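5' nucleotidase family protein (Staphylococcus aureus subsp. aureus, PDB 4Q7F) belongs to the 5'-nucleotidase family, joining a calcineurin-like phosphoesterase domain that holds manganese and magnesium to a C-terminal domain that helps enclose the bound 3D1. Local coordinates at residues A[408-413]-A[432-437]; A[275-280]-A[285-290]; A[80-85]-A[310-315]. All coordinates share one frame; numbering follows the deposited sequence.

Contact 1: residues A[408-413]-A[432-437]. With 3D1 ((2R,3S,5R)-5-(6-amino-9H-purin-9-yl)-tetrahydro-2-(hydroxymethyl)furan-3-ol), chain D.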
loop_
_atom_site.group_PDB
_atom_site.type_symbol
_atom_site.label_atom_id
_atom_site.label_comp_id
_atom_site.label_asym_id
_atom_site.label_seq_id
_atom_site.Cartn_x
_atom_site.Cartn_y
_atom_site.Cartn_z
ATOM N N ALA A 408 -18.038 0.218 11.359
ATOM C CA ALA A 408 -19.140 1.188 11.327
ATOM C C ALA A 408 -18.685 2.661 11.342
ATOM O O ALA A 408 -19.468 3.563 10.981
ATOM C CB ALA A 408 -20.168 0.908 12.475
ATOM N N GLU A 409 -17.445 2.905 11.757
ATOM C CA GLU A 409 -16.843 4.251 11.745
ATOM C C GLU A 409 -16.650 4.761 10.315
ATOM O O GLU A 409 -16.447 5.949 10.096
ATOM C CB GLU A 409 -15.479 4.261 12.437
ATOM C CG GLU A 409 -15.535 3.976 13.923
ATOM C CD GLU A 409 -14.163 3.891 14.545
ATOM O OE1 GLU A 409 -13.164 4.323 13.886
ATOM O OE2 GLU A 409 -14.067 3.377 15.677
ATOM N N TYR A 410 -16.687 3.832 9.361
ATOM C CA TYR A 410 -16.574 4.131 7.935
ATOM C C TYR A 410 -17.683 5.042 7.445
ATOM O O TYR A 410 -17.508 5.737 6.479
ATOM C CB TYR A 410 -16.661 2.821 7.139
ATOM C CG TYR A 410 -16.617 2.975 5.651
ATOM C CD1 TYR A 410 -15.430 3.311 5.009
ATOM C CD2 TYR A 410 -17.738 2.745 4.869
ATOM C CE1 TYR A 410 -15.365 3.425 3.642
ATOM C CE2 TYR A 410 -17.677 2.871 3.497
ATOM C CZ TYR A 410 -16.490 3.215 2.894
ATOM O OH TYR A 410 -16.442 3.324 1.531
ATOM N N PHE A 411 -18.834 5.024 8.110
ATOM C CA PHE A 411 -19.964 5.812 7.686
ATOM C C PHE A 411 -20.149 7.105 8.470
ATOM O O PHE A 411 -19.677 7.255 9.598
ATOM C CB PHE A 411 -21.274 5.010 7.822
ATOM C CG PHE A 411 -21.314 3.746 7.007
ATOM C CD1 PHE A 411 -21.533 3.789 5.645
ATOM C CD2 PHE A 411 -21.174 2.515 7.616
ATOM C CE1 PHE A 411 -21.574 2.626 4.895
ATOM C CE2 PHE A 411 -21.211 1.350 6.876
ATOM C CZ PHE A 411 -21.410 1.403 5.516
ATOM N N ASP A 412 -20.834 8.045 7.820
ATOM C CA ASP A 412 -21.226 9.300 8.427
ATOM C C ASP A 412 -22.536 9.680 7.747
ATOM O O ASP A 412 -22.999 8.975 6.862
ATOM C CB ASP A 412 -20.168 10.386 8.248
ATOM C CG ASP A 412 -20.489 11.643 9.040
ATOM O OD1 ASP A 412 -21.349 11.580 9.970
ATOM O OD2 ASP A 412 -19.902 12.701 8.732
ATOM N N VAL A 413 -23.164 10.752 8.195
ATOM C CA VAL A 413 -24.401 11.211 7.595
ATOM C C VAL A 413 -24.172 12.587 6.975
ATOM O O VAL A 413 -23.671 13.487 7.630
ATOM C CB VAL A 413 -25.535 11.304 8.644
ATOM C CG1 VAL A 413 -26.783 11.953 8.052
ATOM C CG2 VAL A 413 -25.847 9.924 9.203
ATOM N N PHE A 432 -10.578 0.196 2.102
ATOM C CA PHE A 432 -10.115 -1.128 2.453
ATOM C C PHE A 432 -10.096 -1.380 3.975
ATOM O O PHE A 432 -9.788 -2.479 4.411
ATOM C CB PHE A 432 -8.739 -1.397 1.843
ATOM C CG PHE A 432 -7.727 -0.298 2.070
ATOM C CD1 PHE A 432 -7.214 -0.043 3.333
ATOM C CD2 PHE A 432 -7.240 0.447 0.991
ATOM C CE1 PHE A 432 -6.277 0.957 3.538
ATOM C CE2 PHE A 432 -6.286 1.443 1.187
ATOM C CZ PHE A 432 -5.799 1.695 2.466
ATOM N N ASN A 433 -10.422 -0.356 4.762
ATOM C CA ASN A 433 -10.500 -0.489 6.206
ATOM C C ASN A 433 -11.926 -0.687 6.687
ATOM O O ASN A 433 -12.164 -0.625 7.871
ATOM C CB ASN A 433 -9.829 0.675 6.937
ATOM C CG ASN A 433 -8.319 0.567 6.930
ATOM O OD1 ASN A 433 -7.757 -0.493 6.636
ATOM N ND2 ASN A 433 -7.651 1.659 7.252
ATOM N N TYR A 434 -12.858 -0.889 5.754
ATOM C CA TYR A 434 -14.236 -1.216 6.081
ATOM C C TYR A 434 -14.471 -2.692 5.816
ATOM O O TYR A 434 -14.228 -3.170 4.717
ATOM C CB TYR A 434 -15.220 -0.411 5.237
ATOM C CG TYR A 434 -16.673 -0.843 5.455
ATOM C CD1 TYR A 434 -17.316 -0.599 6.650
ATOM C CD2 TYR A 434 -17.388 -1.466 4.441
ATOM C CE1 TYR A 434 -18.622 -0.995 6.841
ATOM C CE2 TYR A 434 -18.700 -1.846 4.611
ATOM C CZ TYR A 434 -19.315 -1.617 5.812
ATOM O OH TYR A 434 -20.639 -1.979 5.940
ATOM N N ASP A 435 -15.008 -3.407 6.790
ATOM C CA ASP A 435 -15.245 -4.847 6.601
ATOM C C ASP A 435 -16.698 -5.158 6.586
ATOM O O ASP A 435 -17.512 -4.515 7.300
ATOM C CB ASP A 435 -14.563 -5.691 7.689
ATOM C CG ASP A 435 -13.052 -5.787 7.528
ATOM O OD1 ASP A 435 -12.550 -5.670 6.396
ATOM O OD2 ASP A 435 -12.351 -6.048 8.544
ATOM N N ILE A 436 -17.020 -6.139 5.742
ATOM C CA ILE A 436 -18.353 -6.703 5.660
ATOM C C ILE A 436 -18.267 -8.078 6.320
ATOM O O ILE A 436 -17.404 -8.890 5.981
ATOM C CB ILE A 436 -18.864 -6.859 4.208
ATOM C CG1 ILE A 436 -18.946 -5.506 3.490
ATOM C CG2 ILE A 436 -20.221 -7.540 4.206
ATOM C CD1 ILE A 436 -17.666 -5.047 2.826
ATOM N N TYR A 437 -19.174 -8.349 7.259
ATOM C CA TYR A 437 -19.137 -9.589 8.024
ATOM C C TYR A 437 -20.175 -10.611 7.606
ATOM O O TYR A 437 -21.279 -10.275 7.196
ATOM C CB TYR A 437 -19.338 -9.287 9.526
ATOM C CG TYR A 437 -18.291 -8.360 10.100
ATOM C CD1 TYR A 437 -18.354 -6.989 9.885
ATOM C CD2 TYR A 437 -17.261 -8.856 10.908
ATOM C CE1 TYR A 437 -17.398 -6.132 10.413
ATOM C CE2 TYR A 437 -16.293 -8.012 11.423
ATOM C CZ TYR A 437 -16.369 -6.659 11.171
ATOM O OH TYR A 437 -15.435 -5.848 11.706
HETATM O "O5'" 3D1 D . -1.210 1.775 5.626
HETATM C "C5'" 3D1 D . -1.686 0.502 5.199
HETATM C "C4'" 3D1 D . -0.832 -0.035 4.063
HETATM O "O4'" 3D1 D . -1.200 -1.395 3.889
HETATM C "C1'" 3D1 D . -1.875 -1.608 2.646
HETATM N N9 3D1 D . -3.033 -2.517 2.866
HETATM C C4 3D1 D . -2.896 -3.836 2.859
HETATM N N3 3D1 D . -1.841 -4.662 2.680
HETATM C C2 3D1 D . -2.005 -5.998 2.729
HETATM N N1 3D1 D . -3.209 -6.584 2.969
HETATM C C6 3D1 D . -4.340 -5.870 3.168
HETATM N N6 3D1 D . -5.524 -6.497 3.409
HETATM C C5 3D1 D . -4.229 -4.395 3.137
HETATM N N7 3D1 D . -5.063 -3.343 3.274
HETATM C C8 3D1 D . -4.332 -2.209 3.122
HETATM C "C2'" 3D1 D . -2.189 -0.230 2.080
HETATM C "C3'" 3D1 D . -1.074 0.594 2.697
HETATM O "O3'" 3D1 D . 0.104 0.456 1.874
#

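Contact 2: residues A[275-280]-A[285-290]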
loop_
_atom_site.group_PDB
_atom_site.type_symbol
_atom_site.label_atom_id
_atom_site.label_comp_id
_atom_site.label_asym_id
_atom_site.label_seq_id
_atom_site.Cartn_x
_atom_site.Cartn_y
_atom_site.Cartn_z
ATOM N N VAL A 275 15.229 20.687 -7.865
ATOM C CA VAL A 275 16.441 21.219 -8.432
ATOM C C VAL A 275 17.132 22.118 -7.427
ATOM O O VAL A 275 16.504 22.967 -6.765
ATOM C CB VAL A 275 16.176 22.054 -9.708
ATOM C CG1 VAL A 275 17.486 22.567 -10.297
ATOM C CG2 VAL A 275 15.405 21.242 -10.735
ATOM N N LEU A 276 18.433 21.911 -7.304
ATOM C CA LEU A 276 19.247 22.742 -6.460
ATOM C C LEU A 276 20.217 23.464 -7.387
ATOM O O LEU A 276 20.647 22.886 -8.393
ATOM C CB LEU A 276 20.009 21.903 -5.451
ATOM C CG LEU A 276 19.301 20.965 -4.500
ATOM C CD1 LEU A 276 20.347 20.467 -3.511
ATOM C CD2 LEU A 276 18.127 21.596 -3.759
ATOM N N SER A 277 20.523 24.734 -7.097
ATOM C CA SER A 277 21.483 25.503 -7.917
ATOM C C SER A 277 22.350 26.407 -7.043
ATOM O O SER A 277 21.944 26.816 -5.958
ATOM C CB SER A 277 20.792 26.316 -9.035
ATOM O OG SER A 277 19.864 27.261 -8.521
ATOM N N THR A 278 23.560 26.692 -7.516
ATOM C CA THR A 278 24.499 27.512 -6.759
ATOM C C THR A 278 24.221 29.014 -6.871
ATOM O O THR A 278 23.668 29.487 -7.854
ATOM C CB THR A 278 25.948 27.251 -7.211
ATOM O OG1 THR A 278 26.060 27.476 -8.618
ATOM C CG2 THR A 278 26.351 25.823 -6.913
ATOM N N ASP A 279 24.602 29.742 -5.830
ATOM C CA ASP A 279 24.478 31.199 -5.782
ATOM C C ASP A 279 25.902 31.725 -5.856
ATOM O O ASP A 279 26.824 30.935 -6.090
ATOM C CB ASP A 279 23.796 31.633 -4.474
ATOM C CG ASP A 279 24.550 31.166 -3.217
ATOM O OD1 ASP A 279 25.773 30.919 -3.295
ATOM O OD2 ASP A 279 23.912 31.049 -2.148
ATOM N N GLU A 280 26.112 33.038 -5.714
ATOM C CA GLU A 280 27.487 33.527 -5.667
ATOM C C GLU A 280 27.907 33.016 -4.294
ATOM O O GLU A 280 27.127 33.099 -3.349
ATOM C CB GLU A 280 27.631 35.054 -5.808
ATOM C CG GLU A 280 27.187 35.903 -4.619
ATOM C CD GLU A 280 27.618 37.362 -4.744
ATOM O OE1 GLU A 280 28.151 37.748 -5.806
ATOM O OE2 GLU A 280 27.439 38.126 -3.772
ATOM N N SER A 285 21.275 25.863 -3.192
ATOM C CA SER A 285 20.009 26.171 -2.546
ATOM C C SER A 285 18.914 25.645 -3.443
ATOM O O SER A 285 19.119 25.428 -4.641
ATOM C CB SER A 285 19.819 27.672 -2.326
ATOM O OG SER A 285 19.533 28.333 -3.545
ATOM N N VAL A 286 17.746 25.447 -2.858
ATOM C CA VAL A 286 16.615 24.933 -3.587
ATOM C C VAL A 286 16.162 25.955 -4.615
ATOM O O VAL A 286 15.855 27.095 -4.277
ATOM C CB VAL A 286 15.418 24.631 -2.654
ATOM C CG1 VAL A 286 14.220 24.175 -3.471
ATOM C CG2 VAL A 286 15.785 23.589 -1.608
ATOM N N GLU A 287 16.115 25.532 -5.870
ATOM C CA GLU A 287 15.650 26.382 -6.942
ATOM C C GLU A 287 14.190 26.080 -7.210
ATOM O O GLU A 287 13.370 26.981 -7.251
ATOM C CB GLU A 287 16.490 26.157 -8.199
ATOM C CG GLU A 287 15.940 26.796 -9.459
ATOM C CD GLU A 287 16.897 26.690 -10.636
ATOM O OE1 GLU A 287 18.042 27.163 -10.513
ATOM O OE2 GLU A 287 16.489 26.172 -11.696
ATOM N N SER A 288 13.866 24.802 -7.374
ATOM C CA SER A 288 12.496 24.386 -7.657
ATOM C C SER A 288 12.162 23.026 -7.046
ATOM O O SER A 288 13.043 22.206 -6.782
ATOM C CB SER A 288 12.272 24.332 -9.176
ATOM O OG SER A 288 13.100 23.352 -9.769
ATOM N N CYS A 289 10.867 22.799 -6.843
ATOM C CA CYS A 289 10.347 21.561 -6.272
ATOM C C CYS A 289 8.921 21.354 -6.808
ATOM O O CYS A 289 7.990 22.083 -6.421
ATOM C CB CYS A 289 10.354 21.672 -4.753
ATOM S SG CYS A 289 9.455 20.364 -3.909
ATOM N N GLU A 290 8.740 20.359 -7.679
ATOM C CA GLU A 290 7.447 20.166 -8.313
ATOM C C GLU A 290 7.227 18.739 -8.747
ATOM O O GLU A 290 8.125 17.903 -8.628
ATOM C CB GLU A 290 7.362 21.090 -9.528
ATOM C CG GLU A 290 8.305 20.737 -10.668
ATOM C CD GLU A 290 8.599 21.918 -11.583
ATOM O OE1 GLU A 290 9.362 22.826 -11.171
ATOM O OE2 GLU A 290 8.101 21.917 -12.732
#

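Contact 3: residues A[80-85]-A[310-315]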
loop_
_atom_site.group_PDB
_atom_site.type_symbol
_atom_site.label_atom_id
_atom_site.label_comp_id
_atom_site.label_asym_id
_atom_site.label_seq_id
_atom_site.Cartn_x
_atom_site.Cartn_y
_atom_site.Cartn_z
ATOM N N CYS A 80 3.221 -8.414 -10.537
ATOM C CA CYS A 80 3.831 -8.979 -9.347
ATOM C C CYS A 80 3.232 -10.388 -9.072
ATOM O O CYS A 80 3.987 -11.335 -8.816
ATOM C CB CYS A 80 3.698 -8.013 -8.182
ATOM S SG CYS A 80 4.632 -6.466 -8.419
ATOM N N ASN A 81 1.900 -10.543 -9.157
ATOM C CA ASN A 81 1.289 -11.869 -9.005
ATOM C C ASN A 81 1.863 -12.838 -10.020
ATOM O O ASN A 81 2.205 -13.986 -9.681
ATOM C CB ASN A 81 -0.223 -11.851 -9.207
ATOM C CG ASN A 81 -0.929 -10.984 -8.206
ATOM O OD1 ASN A 81 -0.689 -9.781 -8.136
ATOM N ND2 ASN A 81 -1.843 -11.572 -7.455
ATOM N N TYR A 82 1.932 -12.374 -11.266
ATOM C CA TYR A 82 2.474 -13.165 -12.371
ATOM C C TYR A 82 3.869 -13.690 -12.058
ATOM O O TYR A 82 4.160 -14.867 -12.291
ATOM C CB TYR A 82 2.482 -12.339 -13.657
ATOM C CG TYR A 82 3.113 -13.048 -14.844
ATOM C CD1 TYR A 82 2.349 -13.843 -15.684
ATOM C CD2 TYR A 82 4.461 -12.919 -15.117
ATOM C CE1 TYR A 82 2.909 -14.500 -16.763
ATOM C CE2 TYR A 82 5.038 -13.585 -16.186
ATOM C CZ TYR A 82 4.254 -14.376 -17.003
ATOM O OH TYR A 82 4.806 -15.027 -18.077
ATOM N N LEU A 83 4.727 -12.830 -11.524
ATOM C CA LEU A 83 6.103 -13.219 -11.199
ATOM C C LEU A 83 6.186 -14.314 -10.154
ATOM O O LEU A 83 6.965 -15.258 -10.316
ATOM C CB LEU A 83 6.925 -12.022 -10.724
ATOM C CG LEU A 83 7.172 -10.910 -11.745
ATOM C CD1 LEU A 83 7.867 -9.759 -11.047
ATOM C CD2 LEU A 83 7.967 -11.386 -12.944
ATOM N N ILE A 84 5.394 -14.188 -9.090
ATOM C CA ILE A 84 5.393 -15.167 -8.032
ATOM C C ILE A 84 4.903 -16.493 -8.589
ATOM O O ILE A 84 5.478 -17.544 -8.284
ATOM C CB ILE A 84 4.490 -14.770 -6.837
ATOM C CG1 ILE A 84 4.950 -13.443 -6.202
ATOM C CG2 ILE A 84 4.510 -15.880 -5.789
ATOM C CD1 ILE A 84 6.353 -13.462 -5.615
ATOM N N ALA A 85 3.860 -16.433 -9.422
ATOM C CA ALA A 85 3.273 -17.623 -10.012
ATOM C C ALA A 85 4.147 -18.292 -11.065
ATOM O O ALA A 85 3.913 -19.441 -11.392
ATOM C CB ALA A 85 1.901 -17.293 -10.612
ATOM N N ARG A 310 4.592 -8.276 -21.765
ATOM C CA ARG A 310 3.231 -7.761 -21.555
ATOM C C ARG A 310 2.207 -8.771 -22.110
ATOM O O ARG A 310 1.209 -9.050 -21.474
ATOM C CB ARG A 310 3.076 -6.396 -22.249
ATOM C CG ARG A 310 1.657 -5.842 -22.453
ATOM C CD ARG A 310 1.132 -5.080 -21.275
ATOM N NE ARG A 310 -0.273 -4.683 -21.405
ATOM C CZ ARG A 310 -0.737 -3.473 -21.744
ATOM N NH1 ARG A 310 0.075 -2.466 -22.019
ATOM N NH2 ARG A 310 -2.057 -3.270 -21.785
ATOM N N LYS A 311 2.454 -9.298 -23.299
ATOM C CA LYS A 311 1.523 -10.272 -23.915
ATOM C C LYS A 311 1.368 -11.535 -23.075
ATOM O O LYS A 311 0.250 -12.022 -22.887
ATOM C CB LYS A 311 1.969 -10.667 -25.333
ATOM C CG LYS A 311 1.023 -11.643 -26.026
ATOM C CD LYS A 311 1.611 -12.125 -27.340
ATOM C CE LYS A 311 0.627 -12.990 -28.120
ATOM N NZ LYS A 311 0.176 -14.211 -27.399
ATOM N N GLN A 312 2.494 -12.088 -22.618
ATOM C CA GLN A 312 2.478 -13.271 -21.752
ATOM C C GLN A 312 1.657 -12.962 -20.508
ATOM O O GLN A 312 0.842 -13.771 -20.063
ATOM C CB GLN A 312 3.890 -13.654 -21.344
ATOM C CG GLN A 312 4.698 -14.307 -22.464
ATOM C CD GLN A 312 6.153 -14.478 -22.090
ATOM O OE1 GLN A 312 6.747 -13.610 -21.436
ATOM N NE2 GLN A 312 6.754 -15.575 -22.534
ATOM N N LEU A 313 1.871 -11.775 -19.968
ATOM C CA LEU A 313 1.164 -11.340 -18.789
ATOM C C LEU A 313 -0.334 -11.264 -19.068
ATOM O O LEU A 313 -1.135 -11.827 -18.321
ATOM C CB LEU A 313 1.707 -9.980 -18.334
ATOM C CG LEU A 313 0.948 -9.310 -17.187
ATOM C CD1 LEU A 313 0.795 -10.245 -15.997
ATOM C CD2 LEU A 313 1.686 -8.033 -16.792
ATOM N N GLU A 314 -0.718 -10.589 -20.150
ATOM C CA GLU A 314 -2.151 -10.483 -20.495
ATOM C C GLU A 314 -2.748 -11.867 -20.758
ATOM O O GLU A 314 -3.871 -12.171 -20.338
ATOM C CB GLU A 314 -2.357 -9.558 -21.697
ATOM C CG GLU A 314 -1.921 -8.107 -21.463
ATOM C CD GLU A 314 -2.714 -7.376 -20.407
ATOM O OE1 GLU A 314 -3.803 -7.864 -19.939
ATOM O OE2 GLU A 314 -2.246 -6.266 -20.045
ATOM N N ASP A 315 -2.000 -12.718 -21.460
ATOM C CA ASP A 315 -2.486 -14.072 -21.732
ATOM C C ASP A 315 -2.825 -14.799 -20.411
ATOM O O ASP A 315 -3.882 -15.403 -20.282
ATOM C CB ASP A 315 -1.477 -14.864 -22.559
ATOM C CG ASP A 315 -1.381 -14.373 -24.013
ATOM O OD1 ASP A 315 -2.175 -13.498 -24.450
ATOM O OD2 ASP A 315 -0.506 -14.869 -24.737
HETATM O O HOH W 1 7.184 -14.767 -18.643
#

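Contact 1: residues A[408-413]-A[432-437]
Tyr-410 and Phe-411 both meet the ring of Tyr-434, and a type I turn starting at Ala-408 delivers them in succession. The turn is closed by Phe-411 N bonding to Ala-408 O at 3.3 Å, and both Ala-408 O and Phe-411 O also accept from Arg-453. Tyr-410 comes first. Tyr-410 CB lies 3.5 Å from Tyr-434 CD1. With CG anti to the backbone N (chi1 178°), its ring lies against one face of the Tyr-434 ring. The two form an offset stack, centroids 4.8 Å apart and planes at 24°. The overlap is partial because the CB of Tyr-434, rather than its ring centre, sits over the Tyr-410 face in a CH-pi contact, 3.9 Å from the centroid. Tyr-410, Phe-411 and Tyr-434 thus make a buried aromatic cluster in the C-terminal domain, between the start of hairpin strand 411-414 and the approach to sheet strand 435-438. Phe-411 follows, turning the edge of its ring toward Tyr-434 in an offset edge-to-face pair with planes at 78°; Phe-411 CE2 reaches Tyr-434 CE1 at 3.5 Å. Its own face receives Tyr-410 CD2 over the centre. Tyr-410 OH is hydrogen-bonded with His-431 ND1, and Tyr-434 OH with Arg-337 O. Two residues before Tyr-434, Phe-432 lays a ring face against 3D1, Phe-432 CD1 being 3.6 Å from 3D1 C8.

Contact 2: residues A[275-280]-A[285-290]
Glu-287 reaches across to Val-275 and Ser-277, and its side chain can be traced atom by atom. Glu-287 CB lies 3.5 Å from Val-275 O. A chi1 of 169° sets CG opposite the backbone N, and the chain stays extended beyond it, running alongside Val-275 and pointing the same way. Glu-287 CG passes 4.1 Å from Ser-277 OG, and Glu-287 CD lies 3.7 Å from the same oxygen while touching Val-275 CG1. The carboxylate oxygens part: Glu-287 OE2 lies 4.0 Å from Val-275 CG1, while Glu-287 OE1 accepts a hydrogen bond of 2.7 Å from Ser-277 OG. The donor lies on the anti side of OE1, 25° out of the carboxylate plane.

The backbone explains why Glu-287 stands here. Strands 270-278 and 284-293 form an antiparallel hairpin at one edge of the sheet containing strand 19-25, and a classic beta bulge shifts their register by one residue: Glu-287 and Ser-288 both face Val-275. Its signature is a doubly used acceptor, Val-275 O, which takes Glu-287 N at 2.7 Å and Ser-288 N at 3.3 Å from the same face of its plane. Glu-287 has the helix-like psi of -50° that such a bulge needs. Val-275 N returns a bond to Ser-288 O, and beyond the bulge Ser-277 and Ser-285 make a regular hydrogen-bonded pair. The other face of the hairpin carries the non-hydrogen-bonded pair Leu-276 and Val-286, where Leu-276 CD2 lies 3.8 Å from Val-286 CG2. Leu-276 also packs on Ile-20 and Phe-22, and Val-286 on Ala-260.

Contact 3: residues A[80-85]-A[310-315]
Tyr-82 reaches from one helix to the other, meeting Leu-313 at the base of its side chain and Gln-312 at the phenol end. Leu-313 CD1 makes the closest approach, 3.6 Å from Tyr-82 CB, and continues to Tyr-82 CG at 3.8 Å. A chi1 of 176° swings the ring away from the backbone N, so the tyrosine projects from helix 78-85 toward helix 304-317, and Tyr-82 OH arrives 3.7 Å from Gln-312 CB. A water in the plane of the phenol ring donates to Gln-312 OE1 at 3.1 Å. The same water lies 2.5 Å from Tyr-82 OH, shorter than a normal hydrogen bond, which leaves that leg of a possible bridge doubtful.

In the next shell the tyrosine ring stacks with His-86 and meets Trp-316 edge-to-face, which probably restricts its rotation. On the other helix, two salt bridges, each between residues one turn apart, tie Arg-310 NE to Glu-314 OE2 at 2.9 Å and Lys-311 NZ to Asp-315 OD2 at 2.8 Å. Both acids have a second partner: Glu-314 bridges to Arg-378 of the C-terminal domain, and Asp-315 to Arg-40 of the phosphoesterase domain. Helix 304-317 therefore holds on to both halves of the chain while Leu-313 and Gln-312 receive Tyr-82, consistent with the helix that links the metal-binding and C-terminal domains in 5'-nucleotidases.

How the contacts relate
The three contacts are separate. Centres lie about 33 Å apart for contact 1 and contact 3, about 42 Å for contact 2 and contact 3, and about 45 Å for contact 1 and contact 2; nearest atoms of contact 1 and contact 3 are about 15 Å apart. Contact 1 adjoins the pocket directly, since Phe-432 lines the 3D1 pocket from the C-terminal domain. Contact 2 lies at an edge of the sheet whose strands 19-25 and 65-69 lead to the metal ligands Asp-27, His-29 and Asp-72. Along the chain it is nested within contact 3, because residues 275-290 fall between 80-85 and 310-315. Contact 3 in turn uses helix 78-85, shortly after Asp-72, and precedes contact 1.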